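Local coordinates for protein Pbp related beta-lactamase (Pyrococcus abyssi, PDB 2QMI) that probably hydrolyses peptides as a serine peptidase of the penicillin-binding protein and beta-lactamase family, assembling into a self-compartmentalizing octamer, at residues A[246-251]-A[311-316]. Residues are numbered along the deposited sequence; the frame is centred on the assembly and turned at random.
Sequences KYLKMY and GYIGYI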
ATOM      1  N   LYS A 246     -24.796   8.172  48.843  1.00 21.75           N
ATOM      2  CA  LYS A 246     -24.718   8.036  50.292  1.00 21.62           C
ATOM      3  C   LYS A 246     -23.489   8.797  50.763  1.00 21.40           C
ATOM      4  O   LYS A 246     -23.498   9.429  51.816  1.00 21.29           O
ATOM      5  CB  LYS A 246     -24.571   6.566  50.686  1.00 21.72           C
ATOM      6  CG  LYS A 246     -25.762   5.692  50.344  1.00 23.71           C
ATOM      7  CD  LYS A 246     -25.459   4.235  50.631  1.00 22.91           C
ATOM      8  CE  LYS A 246     -26.656   3.362  50.326  1.00 23.64           C
ATOM      9  NZ  LYS A 246     -26.321   1.925  50.478  1.00 24.95           N
ATOM     10  N   TYR A 247     -22.430   8.715  49.962  1.00 21.89           N
ATOM     11  CA  TYR A 247     -21.165   9.375  50.252  1.00 20.13           C
ATOM     12  C   TYR A 247     -21.320  10.892  50.213  1.00 20.97           C
ATOM     13  O   TYR A 247     -20.822  11.601  51.094  1.00 21.13           O
ATOM     14  CB  TYR A 247     -20.105   8.924  49.241  1.00 19.81           C
ATOM     15  CG  TYR A 247     -18.732   9.511  49.464  1.00 21.21           C
ATOM     16  CD1 TYR A 247     -18.046   9.299  50.661  1.00 20.08           C
ATOM     17  CD2 TYR A 247     -18.108  10.268  48.471  1.00 20.93           C
ATOM     18  CE1 TYR A 247     -16.772   9.827  50.862  1.00 19.85           C
ATOM     19  CE2 TYR A 247     -16.838  10.799  48.662  1.00 20.64           C
ATOM     20  CZ  TYR A 247     -16.176  10.576  49.860  1.00 19.85           C
ATOM     21  OH  TYR A 247     -14.924  11.107  50.051  1.00 20.02           O
ATOM     22  N   LEU A 248     -22.004  11.388  49.187  1.00 20.12           N
ATOM     23  CA  LEU A 248     -22.237  12.823  49.048  1.00 20.58           C
ATOM     24  C   LEU A 248     -23.118  13.315  50.195  1.00 21.81           C
ATOM     25  O   LEU A 248     -22.898  14.395  50.735  1.00 21.83           O
ATOM     26  CB  LEU A 248     -22.904  13.117  47.701  1.00 18.20           C
ATOM     27  CG  LEU A 248     -21.932  13.165  46.513  1.00 17.66           C
ATOM     28  CD1 LEU A 248     -22.670  13.072  45.184  1.00 16.61           C
ATOM     29  CD2 LEU A 248     -21.133  14.450  46.604  1.00 16.90           C
ATOM     30  N   LYS A 249     -24.101  12.497  50.568  1.00 23.34           N
ATOM     31  CA  LYS A 249     -25.039  12.816  51.649  1.00 25.07           C
ATOM     32  C   LYS A 249     -24.298  13.260  52.917  1.00 24.35           C
ATOM     33  O   LYS A 249     -24.694  14.212  53.587  1.00 24.26           O
ATOM     34  CB  LYS A 249     -25.912  11.586  51.938  1.00 25.89           C
ATOM     35  CG  LYS A 249     -26.976  11.755  53.014  1.00 29.56           C
ATOM     36  CD  LYS A 249     -27.828  10.475  53.135  1.00 31.66           C
ATOM     37  CE  LYS A 249     -28.928  10.601  54.203  1.00 32.75           C
ATOM     38  NZ  LYS A 249     -29.837  11.782  53.965  1.00 33.43           N
ATOM     39  N   MET A 250     -23.205  12.573  53.223  1.00 24.65           N
ATOM     40  CA  MET A 250     -22.415  12.892  54.401  1.00 24.40           C
ATOM     41  C   MET A 250     -21.902  14.333  54.362  1.00 25.39           C
ATOM     42  O   MET A 250     -22.062  15.081  55.331  1.00 24.96           O
ATOM     43  CB  MET A 250     -21.226  11.936  54.522  1.00 24.04           C
ATOM     44  CG  MET A 250     -20.477  12.087  55.828  1.00 23.40           C
ATOM     45  SD  MET A 250     -18.734  11.686  55.688  1.00 26.59           S
ATOM     46  CE  MET A 250     -18.137  13.185  54.905  1.00 22.14           C
ATOM     47  N   TYR A 251     -21.282  14.721  53.250  1.00 24.26           N
ATOM     48  CA  TYR A 251     -20.752  16.075  53.125  1.00 23.56           C
ATOM     49  C   TYR A 251     -21.869  17.114  53.175  1.00 23.56           C
ATOM     50  O   TYR A 251     -21.789  18.093  53.918  1.00 24.29           O
ATOM     51  CB  TYR A 251     -19.958  16.222  51.817  1.00 23.51           C
ATOM     52  CG  TYR A 251     -18.673  15.410  51.764  1.00 22.07           C
ATOM     53  CD1 TYR A 251     -17.539  15.809  52.470  1.00 22.14           C
ATOM     54  CD2 TYR A 251     -18.601  14.237  51.014  1.00 21.82           C
ATOM     55  CE1 TYR A 251     -16.358  15.058  52.430  1.00 22.43           C
ATOM     56  CE2 TYR A 251     -17.429  13.477  50.966  1.00 23.03           C
ATOM     57  CZ  TYR A 251     -16.314  13.889  51.676  1.00 22.41           C
ATOM     58  OH  TYR A 251     -15.177  13.113  51.660  1.00 24.01           O
ATOM     59  N   GLY A 311     -15.488   9.653  35.786  1.00 18.72           N
ATOM     60  CA  GLY A 311     -16.582  10.006  36.667  1.00 18.69           C
ATOM     61  C   GLY A 311     -16.467  11.393  37.264  1.00 20.42           C
ATOM     62  O   GLY A 311     -15.474  12.093  37.054  1.00 21.71           O
ATOM     63  N   TYR A 312     -17.498  11.789  38.005  1.00 19.22           N
ATOM     64  CA  TYR A 312     -17.527  13.088  38.656  1.00 19.52           C
ATOM     65  C   TYR A 312     -18.587  13.110  39.755  1.00 20.33           C
ATOM     66  O   TYR A 312     -19.646  12.499  39.623  1.00 20.50           O
ATOM     67  CB  TYR A 312     -17.853  14.190  37.649  1.00 19.31           C
ATOM     68  CG  TYR A 312     -17.778  15.582  38.228  1.00 18.45           C
ATOM     69  CD1 TYR A 312     -16.551  16.230  38.374  1.00 19.21           C
ATOM     70  CD2 TYR A 312     -18.931  16.248  38.649  1.00 18.19           C
ATOM     71  CE1 TYR A 312     -16.470  17.507  38.918  1.00 19.74           C
ATOM     72  CE2 TYR A 312     -18.863  17.524  39.199  1.00 19.55           C
ATOM     73  CZ  TYR A 312     -17.631  18.150  39.329  1.00 19.97           C
ATOM     74  OH  TYR A 312     -17.551  19.418  39.860  1.00 21.36           O
ATOM     75  N   ILE A 313     -18.282  13.799  40.847  1.00 19.54           N
ATOM     76  CA  ILE A 313     -19.224  13.953  41.940  1.00 19.99           C
ATOM     77  C   ILE A 313     -19.123  15.420  42.308  1.00 20.97           C
ATOM     78  O   ILE A 313     -18.055  16.019  42.195  1.00 21.05           O
ATOM     79  CB  ILE A 313     -18.880  13.083  43.203  1.00 20.02           C
ATOM     80  CG1 ILE A 313     -17.573  13.559  43.838  1.00 18.86           C
ATOM     81  CG2 ILE A 313     -18.824  11.602  42.830  1.00 19.28           C
ATOM     82  CD1 ILE A 313     -17.304  12.941  45.196  1.00 18.02           C
ATOM     83  N   GLY A 314     -20.242  16.002  42.715  1.00 21.43           N
ATOM     84  CA  GLY A 314     -20.254  17.401  43.090  1.00 21.62           C
ATOM     85  C   GLY A 314     -21.479  17.698  43.932  1.00 22.20           C
ATOM     86  O   GLY A 314     -22.492  17.007  43.837  1.00 22.21           O
ATOM     87  N   TYR A 315     -21.384  18.722  44.766  1.00 22.44           N
ATOM     88  CA  TYR A 315     -22.494  19.102  45.622  1.00 23.28           C
ATOM     89  C   TYR A 315     -22.406  20.575  46.004  1.00 23.48           C
ATOM     90  O   TYR A 315     -21.339  21.184  45.971  1.00 23.02           O
ATOM     91  CB  TYR A 315     -22.512  18.230  46.888  1.00 23.88           C
ATOM     92  CG  TYR A 315     -21.280  18.365  47.773  1.00 24.45           C
ATOM     93  CD1 TYR A 315     -20.051  17.800  47.401  1.00 24.64           C
ATOM     94  CD2 TYR A 315     -21.338  19.078  48.969  1.00 23.26           C
ATOM     95  CE1 TYR A 315     -18.912  17.949  48.202  1.00 22.71           C
ATOM     96  CE2 TYR A 315     -20.211  19.234  49.772  1.00 23.61           C
ATOM     97  CZ  TYR A 315     -19.000  18.669  49.384  1.00 24.01           C
ATOM     98  OH  TYR A 315     -17.889  18.852  50.185  1.00 22.92           O
ATOM     99  N   ILE A 316     -23.549  21.145  46.356  1.00 24.53           N
ATOM    100  CA  ILE A 316     -23.616  22.539  46.757  1.00 25.41           C
ATOM    101  C   ILE A 316     -24.317  22.553  48.109  1.00 26.19           C
ATOM    102  O   ILE A 316     -25.543  22.593  48.182  1.00 25.29           O
ATOM    103  CB  ILE A 316     -24.400  23.369  45.714  1.00 26.08           C
ATOM    104  CG1 ILE A 316     -23.685  23.270  44.361  1.00 25.68           C
ATOM    105  CG2 ILE A 316     -24.515  24.826  46.175  1.00 23.95           C
ATOM    106  CD1 ILE A 316     -24.344  24.033  43.230  1.00 28.18           C
TER
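Y251 and Y315 pack against each other where helix 241-252 lies on strand 310-316, which runs between strands 297-305 and 321-327 in the antiparallel sheet of the beta-lactamase and penicillin-binding protein fold. CB of Y251 sits over one face of the Y315 ring, 4.0 Å from the ring centroid and 29° off the normal, a CH-pi contact; its nearest ring atoms are Y315 CZ and CE2, both 3.6 Å from Y251 CB. The two rings are nearly parallel, planes at 25°, but slid so far apart that they barely overlap. CB of Y315 points to the helix, and CG lies between the backbone N and carbonyl carbon (chi1 62°).

Apolar side chains extend the contact toward I313. L248 reaches across with both methyls: CD2 touches Y315 CD1 at 3.6 Å and lies 4.0 Å from the carbonyl O of G314, while CD1 approaches CB of I313. The tip of I313, CD1, meets the edge of the Y247 ring near its plane, at CE2 4.1 Å away, the two side chains crossing at about a right angle.

The tyrosine hydroxyls bond to groups other than the facing segment. Y251 OH donates to Y247 OH at 2.6 Å, Y247 OH also bonds S63 OG, and Y315 OH bonds E268 OE2.

The helix thus meets the sheet chiefly through apolar and CH-pi contacts, while the tyrosine hydroxyls tie that packing to neighbouring elements. S63 adjoins K62 of a probable SxxK motif, so the Y251-Y247-S63 chain links this buried layer to the likely active-site helix 61-74.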